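Local structure of fervidolysin (Fervidobacterium pennivorans, 1R6V) at residues V466-M471 / A488-I493; T497-V502 / S537-G542. The protein degrades keratin into peptides as a subtilisin-like serine protease, which lets the bacterium grow on native feathers. The protein carries 1 engineered substitution. All coordinates share one frame; numbering follows the deposited sequence.

Both interactions belong to one beta-sandwich domain with an Ig-like sequence signature, and their centres lie about 11 Å apart. Interaction 1 joins strand 466-471 to strand 487-494 of the facing sheet; interaction 2 pairs strand 496-505 with strand 535-543 at the border of the sheet that also holds 466-471. They come in series along the chain, the first closing at I493 before the second opens at T497. Strands 466-471 and 496-505 are neighbours, joined by backbone bonds such as D499 N to M471 O and S469 N to F501 O. The domain may mediate interactions with substrate, and both contacts lie away from the catalytic and calcium sites.

Interaction 1. Residues V466-M471 / A488-I493; sequences VFVSMM and ARFPHI
The F490 ring carries the sulfur of M470 over one face, while V468 CG1 approaches it obliquely and V468 O lies at its edge, in the ring plane. M470 SD stands 3.5 Å from the ring centroid and only 11° off the ring normal, a nearly centred Met-aromatic contact. V468 CG1 comes closest at the far end of the ring, 3.8 Å from F490 CZ. Methionine suits this place because its unbranched chain can run over a flat ring: the M470 chain passes over F490 against the direction of that side chain, and the bend at chi3 (63°) directs CE to its next partner. That partner is I493, met tip to tip, with M470 CE 3.6 Å from I493 CD1. At the other end of the contact the small A488 lets the strands come closer, and V468 CG2 packs on A488 CB at 3.8 Å. V468 thus uses both branches: with CG1 anti to its backbone N, one methyl serves the ring and the other the alanine.

No hydrogen bond links the two segments, and the axes of their short strands approach to 8.8 Å. The angle between them is 32°. This is face-to-face packing between the two sheets of a beta sandwich, made by V468 and M470 against A488 and F490, alternate residues that point inward; I493 joins from beyond the corner at H492. V452 and F450 of strand 446-455 extend the apolar layer, as do Y478 and A480, which touch F490. The five touching residues are buried and bring only apolar or weakly polar groups together, so cohesion comes from dispersion and the hydrophobic effect, with the polarisable sulfur probably adding a modest favourable interaction with the ring.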
loop_
_atom_site.group_PDB
_atom_site.type_symbol
_atom_site.label_atom_id
_atom_site.label_comp_id
_atom_site.label_asym_id
_atom_site.label_seq_id
_atom_site.Cartn_x
_atom_site.Cartn_y
_atom_site.Cartn_z
ATOM N N VAL A 466 -4.970 -1.108 -13.044
ATOM C CA VAL A 466 -4.038 -1.707 -13.991
ATOM C C VAL A 466 -2.733 -1.852 -13.207
ATOM O O VAL A 466 -2.312 -0.921 -12.504
ATOM C CB VAL A 466 -3.836 -0.789 -15.211
ATOM C CG1 VAL A 466 -2.657 -1.283 -16.058
ATOM C CG2 VAL A 466 -5.111 -0.778 -16.056
ATOM N N PHE A 467 -2.107 -3.019 -13.297
ATOM C CA PHE A 467 -0.860 -3.259 -12.583
ATOM C C PHE A 467 0.287 -2.677 -13.394
ATOM O O PHE A 467 0.299 -2.774 -14.619
ATOM C CB PHE A 467 -0.622 -4.760 -12.389
ATOM C CG PHE A 467 -1.882 -5.592 -12.433
ATOM C CD1 PHE A 467 -2.462 -5.955 -13.656
ATOM C CD2 PHE A 467 -2.479 -6.033 -11.256
ATOM C CE1 PHE A 467 -3.624 -6.747 -13.698
ATOM C CE2 PHE A 467 -3.634 -6.820 -11.283
ATOM C CZ PHE A 467 -4.206 -7.179 -12.507
ATOM N N VAL A 468 1.239 -2.048 -12.710
ATOM C CA VAL A 468 2.392 -1.476 -13.395
ATOM C C VAL A 468 3.615 -1.984 -12.661
ATOM O O VAL A 468 3.831 -1.697 -11.477
ATOM C CB VAL A 468 2.369 0.067 -13.386
ATOM C CG1 VAL A 468 3.627 0.614 -14.086
ATOM C CG2 VAL A 468 1.131 0.573 -14.105
ATOM N N SER A 469 4.419 -2.749 -13.388
ATOM C CA SER A 469 5.606 -3.366 -12.835
ATOM C C SER A 469 6.853 -2.807 -13.509
ATOM O O SER A 469 6.969 -2.878 -14.727
ATOM C CB SER A 469 5.500 -4.876 -13.079
ATOM O OG SER A 469 6.542 -5.593 -12.462
ATOM N N MET A 470 7.768 -2.230 -12.729
ATOM C CA MET A 470 9.008 -1.681 -13.296
ATOM C C MET A 470 10.092 -2.672 -12.912
ATOM O O MET A 470 10.480 -2.758 -11.756
ATOM C CB MET A 470 9.304 -0.290 -12.715
ATOM C CG MET A 470 8.155 0.710 -12.897
ATOM S SD MET A 470 8.447 2.372 -12.188
ATOM C CE MET A 470 9.937 2.937 -13.251
ATOM N N MET A 471 10.570 -3.425 -13.898
ATOM C CA MET A 471 11.553 -4.463 -13.651
ATOM C C MET A 471 12.901 -4.177 -14.296
ATOM O O MET A 471 12.995 -3.416 -15.260
ATOM C CB MET A 471 11.007 -5.791 -14.186
ATOM C CG MET A 471 9.528 -6.027 -13.862
ATOM S SD MET A 471 8.862 -7.640 -14.475
ATOM C CE MET A 471 9.243 -8.630 -13.052
ATOM N N ALA A 488 -0.523 5.589 -11.999
ATOM C CA ALA A 488 0.213 4.784 -11.029
ATOM C C ALA A 488 1.395 5.711 -10.754
ATOM O O ALA A 488 2.134 6.067 -11.678
ATOM C CB ALA A 488 0.694 3.467 -11.646
ATOM N N ARG A 489 1.554 6.115 -9.498
ATOM C CA ARG A 489 2.606 7.051 -9.114
ATOM C C ARG A 489 3.747 6.363 -8.412
ATOM O O ARG A 489 3.530 5.528 -7.533
ATOM C CB ARG A 489 2.055 8.129 -8.166
ATOM C CG ARG A 489 0.791 8.823 -8.633
ATOM C CD ARG A 489 0.328 9.844 -7.591
ATOM N NE ARG A 489 1.175 11.036 -7.577
ATOM C CZ ARG A 489 0.877 12.170 -6.945
ATOM N NH1 ARG A 489 -0.258 12.283 -6.260
ATOM N NH2 ARG A 489 1.709 13.203 -7.010
ATOM N N PHE A 490 4.968 6.750 -8.784
ATOM C CA PHE A 490 6.177 6.182 -8.198
ATOM C C PHE A 490 7.044 7.305 -7.633
ATOM O O PHE A 490 7.893 7.833 -8.336
ATOM C CB PHE A 490 6.966 5.425 -9.276
ATOM C CG PHE A 490 6.235 4.227 -9.819
ATOM C CD1 PHE A 490 5.291 4.364 -10.831
ATOM C CD2 PHE A 490 6.476 2.967 -9.290
ATOM C CE1 PHE A 490 4.590 3.256 -11.312
ATOM C CE2 PHE A 490 5.783 1.851 -9.760
ATOM C CZ PHE A 490 4.840 1.998 -10.772
ATOM N N PRO A 491 6.868 7.649 -6.351
ATOM C CA PRO A 491 7.678 8.726 -5.780
ATOM C C PRO A 491 9.061 8.329 -5.314
ATOM O O PRO A 491 9.271 7.235 -4.787
ATOM C CB PRO A 491 6.825 9.236 -4.621
ATOM C CG PRO A 491 6.077 8.013 -4.179
ATOM C CD PRO A 491 5.788 7.230 -5.437
ATOM N N HIS A 492 10.001 9.237 -5.541
ATOM C CA HIS A 492 11.361 9.057 -5.075
ATOM C C HIS A 492 12.012 7.730 -5.405
ATOM O O HIS A 492 12.723 7.176 -4.586
ATOM C CB HIS A 492 11.363 9.317 -3.570
ATOM C CG HIS A 492 10.935 10.709 -3.237
ATOM N ND1 HIS A 492 11.795 11.781 -3.327
ATOM C CD2 HIS A 492 9.713 11.226 -2.969
ATOM C CE1 HIS A 492 11.119 12.901 -3.142
ATOM N NE2 HIS A 492 9.854 12.592 -2.925
ATOM N N ILE A 493 11.790 7.256 -6.625
ATOM C CA ILE A 493 12.390 6.018 -7.081
ATOM C C ILE A 493 13.687 6.339 -7.842
ATOM O O ILE A 493 13.977 7.497 -8.156
ATOM C CB ILE A 493 11.454 5.213 -8.038
ATOM C CG1 ILE A 493 11.158 6.007 -9.314
ATOM C CG2 ILE A 493 10.144 4.859 -7.311
ATOM C CD1 ILE A 493 10.584 5.124 -10.450
#

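Interaction 2. Residues T497-V502 / S537-G542; sequences TYDIFV and SFVGFG
Across T497-V502 and S537-G542 the strands run antiparallel, with Y498-F541 and I500-F538 as hydrogen-bonded pairs and a G1 beta bulge shifting the register by one between them. Y498 N donates to F541 O at 2.8 Å, nearly straight at 170°, while F541 N returns a bond to Y498 O. G540, with positive phi (61°), takes the bulge position that a glycine enters most easily. D499 braces it, an acceptor on a short side chain: chi1 (-76°) sets CG anti to the carbonyl carbon, on the side from which the carboxylate can reach G540. D499 OD1 then accepts the N-H of G540 at 2.9 Å, and V539 CG1 lies alongside. An alanine at D499 would probably leave the G540 N-H without this acceptor and the bulge less firmly held. T497 CG2 rests tightly on G540 CA at 3.5 Å.

On the face of Y498 and I500, the long branch of I500 puts CD1 3.7 Å from F541 CD2, and V502 CG2 reaches the edge of the F538 ring, 4.3 Å from CE1. On the opposite face, F501 CD2 packs on S537 CB at 3.7 Å. Apolar I500, F538 and F541 suit the face looking into the sandwich, where L550 touches both phenylalanines and F450 meets I500. Strand 496-505 is flanked on its other side by 466-471, leaving 535-543 outermost in this sheet.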
loop_
_atom_site.group_PDB
_atom_site.type_symbol
_atom_site.label_atom_id
_atom_site.label_comp_id
_atom_site.label_asym_id
_atom_site.label_seq_id
_atom_site.Cartn_x
_atom_site.Cartn_y
_atom_site.Cartn_z
ATOM N N THR A 497 17.270 2.785 -16.324
ATOM C CA THR A 497 16.568 1.997 -17.331
ATOM C C THR A 497 15.777 0.839 -16.734
ATOM O O THR A 497 16.294 0.058 -15.927
ATOM C CB THR A 497 17.585 1.443 -18.363
ATOM O OG1 THR A 497 18.350 2.531 -18.916
ATOM C CG2 THR A 497 16.867 0.709 -19.476
ATOM N N TYR A 498 14.512 0.743 -17.140
ATOM C CA TYR A 498 13.611 -0.300 -16.673
ATOM C C TYR A 498 12.832 -0.937 -17.798
ATOM O O TYR A 498 12.618 -0.328 -18.836
ATOM C CB TYR A 498 12.534 0.256 -15.749
ATOM C CG TYR A 498 13.028 0.929 -14.507
ATOM C CD1 TYR A 498 13.471 2.245 -14.542
ATOM C CD2 TYR A 498 13.003 0.262 -13.278
ATOM C CE1 TYR A 498 13.866 2.886 -13.379
ATOM C CE2 TYR A 498 13.395 0.892 -12.114
ATOM C CZ TYR A 498 13.822 2.208 -12.176
ATOM O OH TYR A 498 14.161 2.852 -11.019
ATOM N N ASP A 499 12.371 -2.131 -17.508
ATOM C CA ASP A 499 11.501 -2.832 -18.431
ATOM C C ASP A 499 10.187 -2.666 -17.684
ATOM O O ASP A 499 10.043 -3.160 -16.576
ATOM C CB ASP A 499 11.860 -4.307 -18.532
ATOM C CG ASP A 499 13.100 -4.537 -19.363
ATOM O OD1 ASP A 499 13.505 -3.616 -20.106
ATOM O OD2 ASP A 499 13.658 -5.644 -19.280
ATOM N N ILE A 500 9.262 -1.981 -18.298
ATOM C CA ILE A 500 7.985 -1.691 -17.654
ATOM C C ILE A 500 6.850 -2.490 -18.279
ATOM O O ILE A 500 6.619 -2.407 -19.487
ATOM C CB ILE A 500 7.677 -0.173 -17.749
ATOM C CG1 ILE A 500 8.794 0.629 -17.071
ATOM C CG2 ILE A 500 6.358 0.139 -17.043
ATOM C CD1 ILE A 500 8.627 2.147 -17.166
ATOM N N PHE A 501 6.153 -3.262 -17.446
ATOM C CA PHE A 501 5.030 -4.086 -17.888
ATOM C C PHE A 501 3.746 -3.571 -17.259
ATOM O O PHE A 501 3.707 -3.295 -16.069
ATOM C CB PHE A 501 5.267 -5.548 -17.499
ATOM C CG PHE A 501 6.551 -6.108 -18.044
ATOM C CD1 PHE A 501 7.754 -5.916 -17.368
ATOM C CD2 PHE A 501 6.566 -6.793 -19.255
ATOM C CE1 PHE A 501 8.952 -6.399 -17.889
ATOM C CE2 PHE A 501 7.760 -7.279 -19.784
ATOM C CZ PHE A 501 8.953 -7.082 -19.101
ATOM N N VAL A 502 2.714 -3.437 -18.077
ATOM C CA VAL A 502 1.415 -2.923 -17.650
ATOM C C VAL A 502 0.357 -3.993 -17.947
ATOM O O VAL A 502 0.325 -4.533 -19.048
ATOM C CB VAL A 502 1.107 -1.633 -18.443
ATOM C CG1 VAL A 502 -0.188 -1.010 -17.978
ATOM C CG2 VAL A 502 2.268 -0.646 -18.280
ATOM N N SER A 537 4.180 -3.672 -22.868
ATOM C CA SER A 537 5.508 -3.773 -22.300
ATOM C C SER A 537 6.362 -2.714 -22.969
ATOM O O SER A 537 6.228 -2.459 -24.166
ATOM C CB SER A 537 6.098 -5.165 -22.541
ATOM O OG SER A 537 6.257 -5.416 -23.919
ATOM N N PHE A 538 7.213 -2.074 -22.177
ATOM C CA PHE A 538 8.103 -1.038 -22.684
ATOM C C PHE A 538 9.494 -1.406 -22.203
ATOM O O PHE A 538 9.858 -1.121 -21.066
ATOM C CB PHE A 538 7.681 0.329 -22.137
ATOM C CG PHE A 538 6.265 0.702 -22.479
ATOM C CD1 PHE A 538 5.200 0.214 -21.725
ATOM C CD2 PHE A 538 5.994 1.496 -23.592
ATOM C CE1 PHE A 538 3.880 0.513 -22.081
ATOM C CE2 PHE A 538 4.681 1.800 -23.956
ATOM C CZ PHE A 538 3.619 1.307 -23.200
ATOM N N VAL A 539 10.265 -2.051 -23.079
ATOM C CA VAL A 539 11.615 -2.508 -22.751
ATOM C C VAL A 539 12.648 -1.389 -22.842
ATOM O O VAL A 539 12.615 -0.580 -23.764
ATOM C CB VAL A 539 12.029 -3.676 -23.696
ATOM C CG1 VAL A 539 13.468 -4.100 -23.429
ATOM C CG2 VAL A 539 11.096 -4.852 -23.484
ATOM N N GLY A 540 13.560 -1.351 -21.874
ATOM C CA GLY A 540 14.590 -0.326 -21.869
ATOM C C GLY A 540 14.058 1.090 -21.781
ATOM O O GLY A 540 14.578 2.014 -22.427
ATOM N N PHE A 541 13.003 1.284 -20.996
ATOM C CA PHE A 541 12.452 2.625 -20.862
ATOM C C PHE A 541 13.332 3.379 -19.871
ATOM O O PHE A 541 13.641 2.867 -18.802
ATOM C CB PHE A 541 11.013 2.593 -20.331
ATOM C CG PHE A 541 10.369 3.948 -20.281
ATOM C CD1 PHE A 541 9.713 4.470 -21.398
ATOM C CD2 PHE A 541 10.446 4.722 -19.131
ATOM C CE1 PHE A 541 9.145 5.744 -21.360
ATOM C CE2 PHE A 541 9.888 5.989 -19.085
ATOM C CZ PHE A 541 9.233 6.505 -20.203
ATOM N N GLY A 542 13.722 4.593 -20.235
ATOM C CA GLY A 542 14.582 5.381 -19.366
ATOM C C GLY A 542 13.828 6.367 -18.496
ATOM O O GLY A 542 13.099 7.224 -18.987
#